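Local coordinates for glycerol dehydratase (Clostridium butyricum, PDB 1R9D), which probably catalyses the coenzyme B12-independent dehydration of glycerol by glycyl-radical chemistry, at residues Leu395-Leu400 against Asn714-Leu719; Val73-Lys78 against Trp315-Asp320. One frame throughout, in Å; residues are numbered along the deposited sequence.

How the contacts relate
Following the chain from the N terminus, the loop after helix 47-61 carries 73-78; 236 mostly helical residues later, 315-320, at the end of helix 304-317, returns to that loop and closes contact 2. Contact 1 opens only afterwards, at the end of helix 386-397, and closes a longer excursion of 313 residues at helix 712-728. The two closures therefore follow in series, neither nested nor crossed. Contact 2 stays within the pyruvate formate lyase-like region, whereas contact 1 joins that region to the glycine radical region. Their centres lie about 30 Å apart, but helix 357-369 packs against side chains of 315-320 and of 395-400 that lie outside the contacts themselves.

Contact 1 (Leu395-Leu400 against Asn714-Leu719); sequences LTREGL and NGLMNL
The guanidinium of Arg-397 lies against the isobutyl end of Leu-716, the two side chains crossing at about a right angle. Leu-716 CD2 sits over the centre of the guanidinium, 3.8 Å above its plane, while Leu-716 CG approaches Arg-397 NH1 at 3.7 Å. The second branch, Leu-716 CD1, reaches Arg-397 NH2 at 3.8 Å, so one apolar fork spreads over one face of the charged group. Beside this pair, Thr-396 and Leu-719 meet tip to tip, with Thr-396 CG2 3.9 Å from Leu-719 CD2. No hydrogen bond joins the two segments; the polar ends of Arg-397 and Thr-396 are bonded to residues outside them. The Arg-397 side chain starts with CG anti to the backbone N (chi1 -176°) and then bends at chi3 (63°), which turns the guanidinium toward helix 712-728. There Arg-397 NH1 bonds to the carbonyl of Leu-710, just before that helix, and NH2 bonds weakly to Ser-3 OG. The hydroxyl of Thr-396 is held by Tyr-405 OH, with its methyl directed at Leu-719, and both residues touch Phe-736 of strand 733-738. Helix 386-397 links the parallel strands 375-380 and 404-407, and helix 712-728 links the parallel pair 702-705 and 733-738. The contact thus packs the helices of two beta-alpha-beta crossovers together where 404-407 runs antiparallel to 733-738, consistent with the alpha/beta barrel of glycyl radical enzymes.

Contact 2 (Val73-Lys78 against Trp315-Asp320); sequences VGSLTK and WIKLND
Lys-317 points its ammonium group at the carbonyl O of Gly-74 and the hydroxyl of Ser-75, forming a buried polar cluster where the last turn of helix 304-317 and the residues after it meet the loop between helices 47-61 and 92-97 of the pyruvate formate lyase-like region. The lysine chain folds at chi2 (-56°) and again at chi3 (-59°), which brings NZ across to the loop. Its bond to Gly-74 O, at 3.1 Å from Lys-317 NZ, is weak, as is the second, to Ser-75 OG at 3.3 Å. On the same segment, Asp-320 swings its carboxylate over to the lysine (chi1 -161°), and OD1 forms a salt bridge with Lys-317 NZ at 3.4 Å whose hydrogen bond is weak. The same carboxylate oxygen stands 3.8 Å from Ser-75 OG, so lysine, serine and aspartate converge on one spot. Charges before and after 73-78 complete the cluster: Glu-70 forms a salt bridge with Lys-317, Arg-67 another with Asp-320 OD1, and Arg-81 is a further polar partner of Asp-320, which together would probably favour the ionised forms of both. Trp-268 NE1 bonds to Gly-74 O, which thereby receives two donors. Of two bridging waters, one accepts from Leu-76 N at 2.8 Å and donates weakly to Asp-320 OD1. The other donates both its protons, to Asp-320 O and, at 2.9 Å, to Thr-77 OG1.

Contact 1 (Leu395-Leu400 against Asn714-Leu719)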
loop_
_atom_site.group_PDB
_atom_site.type_symbol
_atom_site.label_atom_id
_atom_site.label_comp_id
_atom_site.label_asym_id
_atom_site.label_seq_id
_atom_site.Cartn_x
_atom_site.Cartn_y
_atom_site.Cartn_z
ATOM N N LEU A 395 -28.253 39.701 14.812
ATOM C CA LEU A 395 -28.130 38.322 15.259
ATOM C C LEU A 395 -27.164 38.249 16.436
ATOM O O LEU A 395 -27.427 37.570 17.426
ATOM C CB LEU A 395 -27.629 37.428 14.123
ATOM C CG LEU A 395 -27.331 35.970 14.489
ATOM C CD1 LEU A 395 -28.572 35.298 15.078
ATOM C CD2 LEU A 395 -26.867 35.231 13.248
ATOM N N THR A 396 -26.044 38.955 16.331
ATOM C CA THR A 396 -25.066 38.960 17.417
ATOM C C THR A 396 -25.718 39.429 18.722
ATOM O O THR A 396 -25.409 38.923 19.796
ATOM C CB THR A 396 -23.878 39.899 17.097
ATOM O OG1 THR A 396 -23.157 39.389 15.968
ATOM C CG2 THR A 396 -22.941 39.997 18.285
ATOM N N ARG A 397 -26.622 40.396 18.617
ATOM C CA ARG A 397 -27.294 40.926 19.798
ATOM C C ARG A 397 -28.144 39.870 20.505
ATOM O O ARG A 397 -28.455 40.009 21.687
ATOM C CB ARG A 397 -28.157 42.135 19.417
ATOM C CG ARG A 397 -28.823 42.819 20.602
ATOM C CD ARG A 397 -29.276 44.229 20.248
ATOM N NE ARG A 397 -30.297 44.249 19.207
ATOM C CZ ARG A 397 -30.734 45.355 18.613
ATOM N NH1 ARG A 397 -30.236 46.539 18.958
ATOM N NH2 ARG A 397 -31.664 45.279 17.670
ATOM N N GLU A 398 -28.504 38.807 19.791
ATOM C CA GLU A 398 -29.309 37.742 20.389
ATOM C C GLU A 398 -28.545 36.969 21.466
ATOM O O GLU A 398 -29.146 36.272 22.285
ATOM C CB GLU A 398 -29.804 36.779 19.305
ATOM C CG GLU A 398 -30.847 37.382 18.365
ATOM C CD GLU A 398 -32.139 37.751 19.078
ATOM O OE1 GLU A 398 -32.694 36.885 19.793
ATOM O OE2 GLU A 398 -32.605 38.903 18.921
ATOM N N GLY A 399 -27.218 37.079 21.459
ATOM C CA GLY A 399 -26.415 36.405 22.464
ATOM C C GLY A 399 -26.133 34.923 22.273
ATOM O O GLY A 399 -25.872 34.213 23.242
ATOM N N LEU A 400 -26.171 34.454 21.031
ATOM C CA LEU A 400 -25.911 33.049 20.736
ATOM C C LEU A 400 -24.442 32.849 20.366
ATOM O O LEU A 400 -23.983 31.718 20.194
ATOM C CB LEU A 400 -26.793 32.591 19.574
ATOM C CG LEU A 400 -28.296 32.834 19.733
ATOM C CD1 LEU A 400 -29.001 32.511 18.426
ATOM C CD2 LEU A 400 -28.844 31.982 20.874
ATOM N N ASN A 714 -27.776 52.392 17.793
ATOM C CA ASN A 714 -26.394 52.811 17.991
ATOM C C ASN A 714 -25.535 51.600 18.320
ATOM O O ASN A 714 -24.386 51.508 17.886
ATOM C CB ASN A 714 -26.283 53.837 19.119
ATOM C CG ASN A 714 -26.860 55.183 18.738
ATOM O OD1 ASN A 714 -26.646 55.670 17.626
ATOM N ND2 ASN A 714 -27.584 55.801 19.666
ATOM N N GLY A 715 -26.099 50.673 19.088
ATOM C CA GLY A 715 -25.371 49.471 19.450
ATOM C C GLY A 715 -24.977 48.680 18.215
ATOM O O GLY A 715 -23.850 48.193 18.114
ATOM N N LEU A 716 -25.905 48.558 17.269
ATOM C CA LEU A 716 -25.645 47.825 16.034
ATOM C C LEU A 716 -24.638 48.577 15.168
ATOM O O LEU A 716 -23.755 47.973 14.556
ATOM C CB LEU A 716 -26.948 47.617 15.256
ATOM C CG LEU A 716 -28.054 46.837 15.981
ATOM C CD1 LEU A 716 -29.246 46.679 15.054
ATOM C CD2 LEU A 716 -27.540 45.472 16.419
ATOM N N MET A 717 -24.775 49.898 15.126
ATOM C CA MET A 717 -23.879 50.747 14.347
ATOM C C MET A 717 -22.460 50.654 14.896
ATOM O O MET A 717 -21.492 50.603 14.136
ATOM C CB MET A 717 -24.345 52.205 14.406
ATOM C CG MET A 717 -25.713 52.454 13.792
ATOM S SD MET A 717 -25.690 52.422 11.991
ATOM C CE MET A 717 -25.739 54.196 11.637
ATOM N N ASN A 718 -22.343 50.642 16.221
ATOM C CA ASN A 718 -21.038 50.558 16.861
ATOM C C ASN A 718 -20.349 49.220 16.613
ATOM O O ASN A 718 -19.144 49.185 16.361
ATOM C CB ASN A 718 -21.158 50.810 18.364
ATOM C CG ASN A 718 -21.406 52.273 18.687
ATOM O OD1 ASN A 718 -20.991 53.162 17.940
ATOM N ND2 ASN A 718 -22.066 52.531 19.811
ATOM N N LEU A 719 -21.100 48.123 16.684
ATOM C CA LEU A 719 -20.509 46.809 16.433
ATOM C C LEU A 719 -20.040 46.760 14.984
ATOM O O LEU A 719 -18.956 46.257 14.682
ATOM C CB LEU A 719 -21.527 45.686 16.665
ATOM C CG LEU A 719 -20.925 44.284 16.479
ATOM C CD1 LEU A 719 -20.050 43.953 17.678
ATOM C CD2 LEU A 719 -22.024 43.243 16.326
#

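Contact 2 (Val73-Lys78 against Trp315-Asp320)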
loop_
_atom_site.group_PDB
_atom_site.type_symbol
_atom_site.label_atom_id
_atom_site.label_comp_id
_atom_site.label_asym_id
_atom_site.label_seq_id
_atom_site.Cartn_x
_atom_site.Cartn_y
_atom_site.Cartn_z
ATOM N N VAL A 73 -35.890 14.037 6.656
ATOM C CA VAL A 73 -35.537 12.798 7.337
ATOM C C VAL A 73 -34.117 12.289 7.110
ATOM O O VAL A 73 -33.465 12.639 6.129
ATOM C CB VAL A 73 -36.530 11.668 6.960
ATOM C CG1 VAL A 73 -37.933 12.039 7.424
ATOM C CG2 VAL A 73 -36.519 11.438 5.458
ATOM N N GLY A 74 -33.665 11.446 8.032
ATOM C CA GLY A 74 -32.331 10.877 7.970
ATOM C C GLY A 74 -31.681 11.022 9.333
ATOM O O GLY A 74 -31.230 12.112 9.696
ATOM N N SER A 75 -31.652 9.934 10.095
ATOM C CA SER A 75 -31.070 9.936 11.431
ATOM C C SER A 75 -29.976 8.887 11.525
ATOM O O SER A 75 -30.181 7.731 11.140
ATOM C CB SER A 75 -32.146 9.646 12.485
ATOM O OG SER A 75 -33.139 10.654 12.493
ATOM N N LEU A 76 -28.826 9.290 12.059
ATOM C CA LEU A 76 -27.680 8.402 12.192
ATOM C C LEU A 76 -27.729 7.502 13.419
ATOM O O LEU A 76 -27.034 6.488 13.475
ATOM C CB LEU A 76 -26.385 9.220 12.223
ATOM C CG LEU A 76 -26.152 10.198 11.068
ATOM C CD1 LEU A 76 -24.723 10.719 11.139
ATOM C CD2 LEU A 76 -26.388 9.510 9.735
ATOM N N THR A 77 -28.534 7.885 14.406
ATOM C CA THR A 77 -28.672 7.108 15.632
ATOM C C THR A 77 -30.139 7.066 16.045
ATOM O O THR A 77 -30.908 7.967 15.711
ATOM C CB THR A 77 -27.841 7.719 16.793
ATOM O OG1 THR A 77 -28.176 9.105 16.955
ATOM C CG2 THR A 77 -26.351 7.585 16.512
ATOM N N LYS A 78 -30.521 6.012 16.759
ATOM C CA LYS A 78 -31.895 5.855 17.222
ATOM C C LYS A 78 -32.242 6.961 18.219
ATOM O O LYS A 78 -33.301 7.587 18.121
ATOM C CB LYS A 78 -32.068 4.472 17.857
ATOM C CG LYS A 78 -31.826 3.331 16.874
ATOM C CD LYS A 78 -31.842 1.965 17.549
ATOM C CE LYS A 78 -30.683 1.810 18.529
ATOM N NZ LYS A 78 -30.629 0.444 19.133
ATOM N N TRP A 315 -31.463 23.017 10.095
ATOM C CA TRP A 315 -30.700 23.513 11.234
ATOM C C TRP A 315 -30.808 22.500 12.374
ATOM O O TRP A 315 -29.808 22.125 12.988
ATOM C CB TRP A 315 -31.241 24.871 11.699
ATOM C CG TRP A 315 -30.371 26.060 11.355
ATOM C CD1 TRP A 315 -29.921 27.018 12.221
ATOM C CD2 TRP A 315 -29.882 26.434 10.057
ATOM N NE1 TRP A 315 -29.185 27.964 11.544
ATOM C CE2 TRP A 315 -29.144 27.630 10.217
ATOM C CE3 TRP A 315 -29.994 25.875 8.776
ATOM C CZ2 TRP A 315 -28.520 28.279 9.142
ATOM C CZ3 TRP A 315 -29.372 26.521 7.703
ATOM C CH2 TRP A 315 -28.645 27.712 7.898
ATOM N N ILE A 316 -32.026 22.040 12.651
ATOM C CA ILE A 316 -32.214 21.071 13.719
ATOM C C ILE A 316 -31.486 19.749 13.444
ATOM O O ILE A 316 -30.876 19.177 14.348
ATOM C CB ILE A 316 -33.722 20.811 13.970
ATOM C CG1 ILE A 316 -34.376 22.101 14.484
ATOM C CG2 ILE A 316 -33.897 19.684 14.974
ATOM C CD1 ILE A 316 -35.874 22.010 14.704
ATOM N N LYS A 317 -31.540 19.270 12.203
ATOM C CA LYS A 317 -30.868 18.019 11.846
ATOM C C LYS A 317 -29.359 18.119 12.088
ATOM O O LYS A 317 -28.728 17.161 12.526
ATOM C CB LYS A 317 -31.123 17.658 10.376
ATOM C CG LYS A 317 -32.579 17.322 10.041
ATOM C CD LYS A 317 -33.114 16.194 10.912
ATOM C CE LYS A 317 -32.314 14.915 10.757
ATOM N NZ LYS A 317 -32.773 13.849 11.709
ATOM N N LEU A 318 -28.782 19.283 11.803
ATOM C CA LEU A 318 -27.347 19.471 12.007
ATOM C C LEU A 318 -26.968 19.348 13.487
ATOM O O LEU A 318 -25.798 19.191 13.826
ATOM C CB LEU A 318 -26.914 20.835 11.450
ATOM C CG LEU A 318 -26.903 20.955 9.920
ATOM C CD1 LEU A 318 -26.976 22.410 9.513
ATOM C CD2 LEU A 318 -25.653 20.287 9.362
ATOM N N ASN A 319 -27.964 19.417 14.368
ATOM C CA ASN A 319 -27.731 19.298 15.805
ATOM C C ASN A 319 -27.968 17.861 16.272
ATOM O O ASN A 319 -27.747 17.526 17.437
ATOM C CB ASN A 319 -28.667 20.241 16.569
ATOM C CG ASN A 319 -28.196 21.683 16.544
ATOM O OD1 ASN A 319 -27.338 22.079 17.330
ATOM N ND2 ASN A 319 -28.749 22.469 15.634
ATOM N N ASP A 320 -28.405 17.012 15.352
ATOM C CA ASP A 320 -28.694 15.621 15.684
ATOM C C ASP A 320 -27.435 14.757 15.714
ATOM O O ASP A 320 -27.377 13.750 16.419
ATOM C CB ASP A 320 -29.682 15.042 14.674
ATOM C CG ASP A 320 -30.381 13.805 15.193
ATOM O OD1 ASP A 320 -30.890 13.011 14.366
ATOM O OD2 ASP A 320 -30.428 13.633 16.430
HETATM O O HOH W 1 -28.717 11.975 12.954
HETATM O O HOH W 2 -27.173 11.225 15.275
#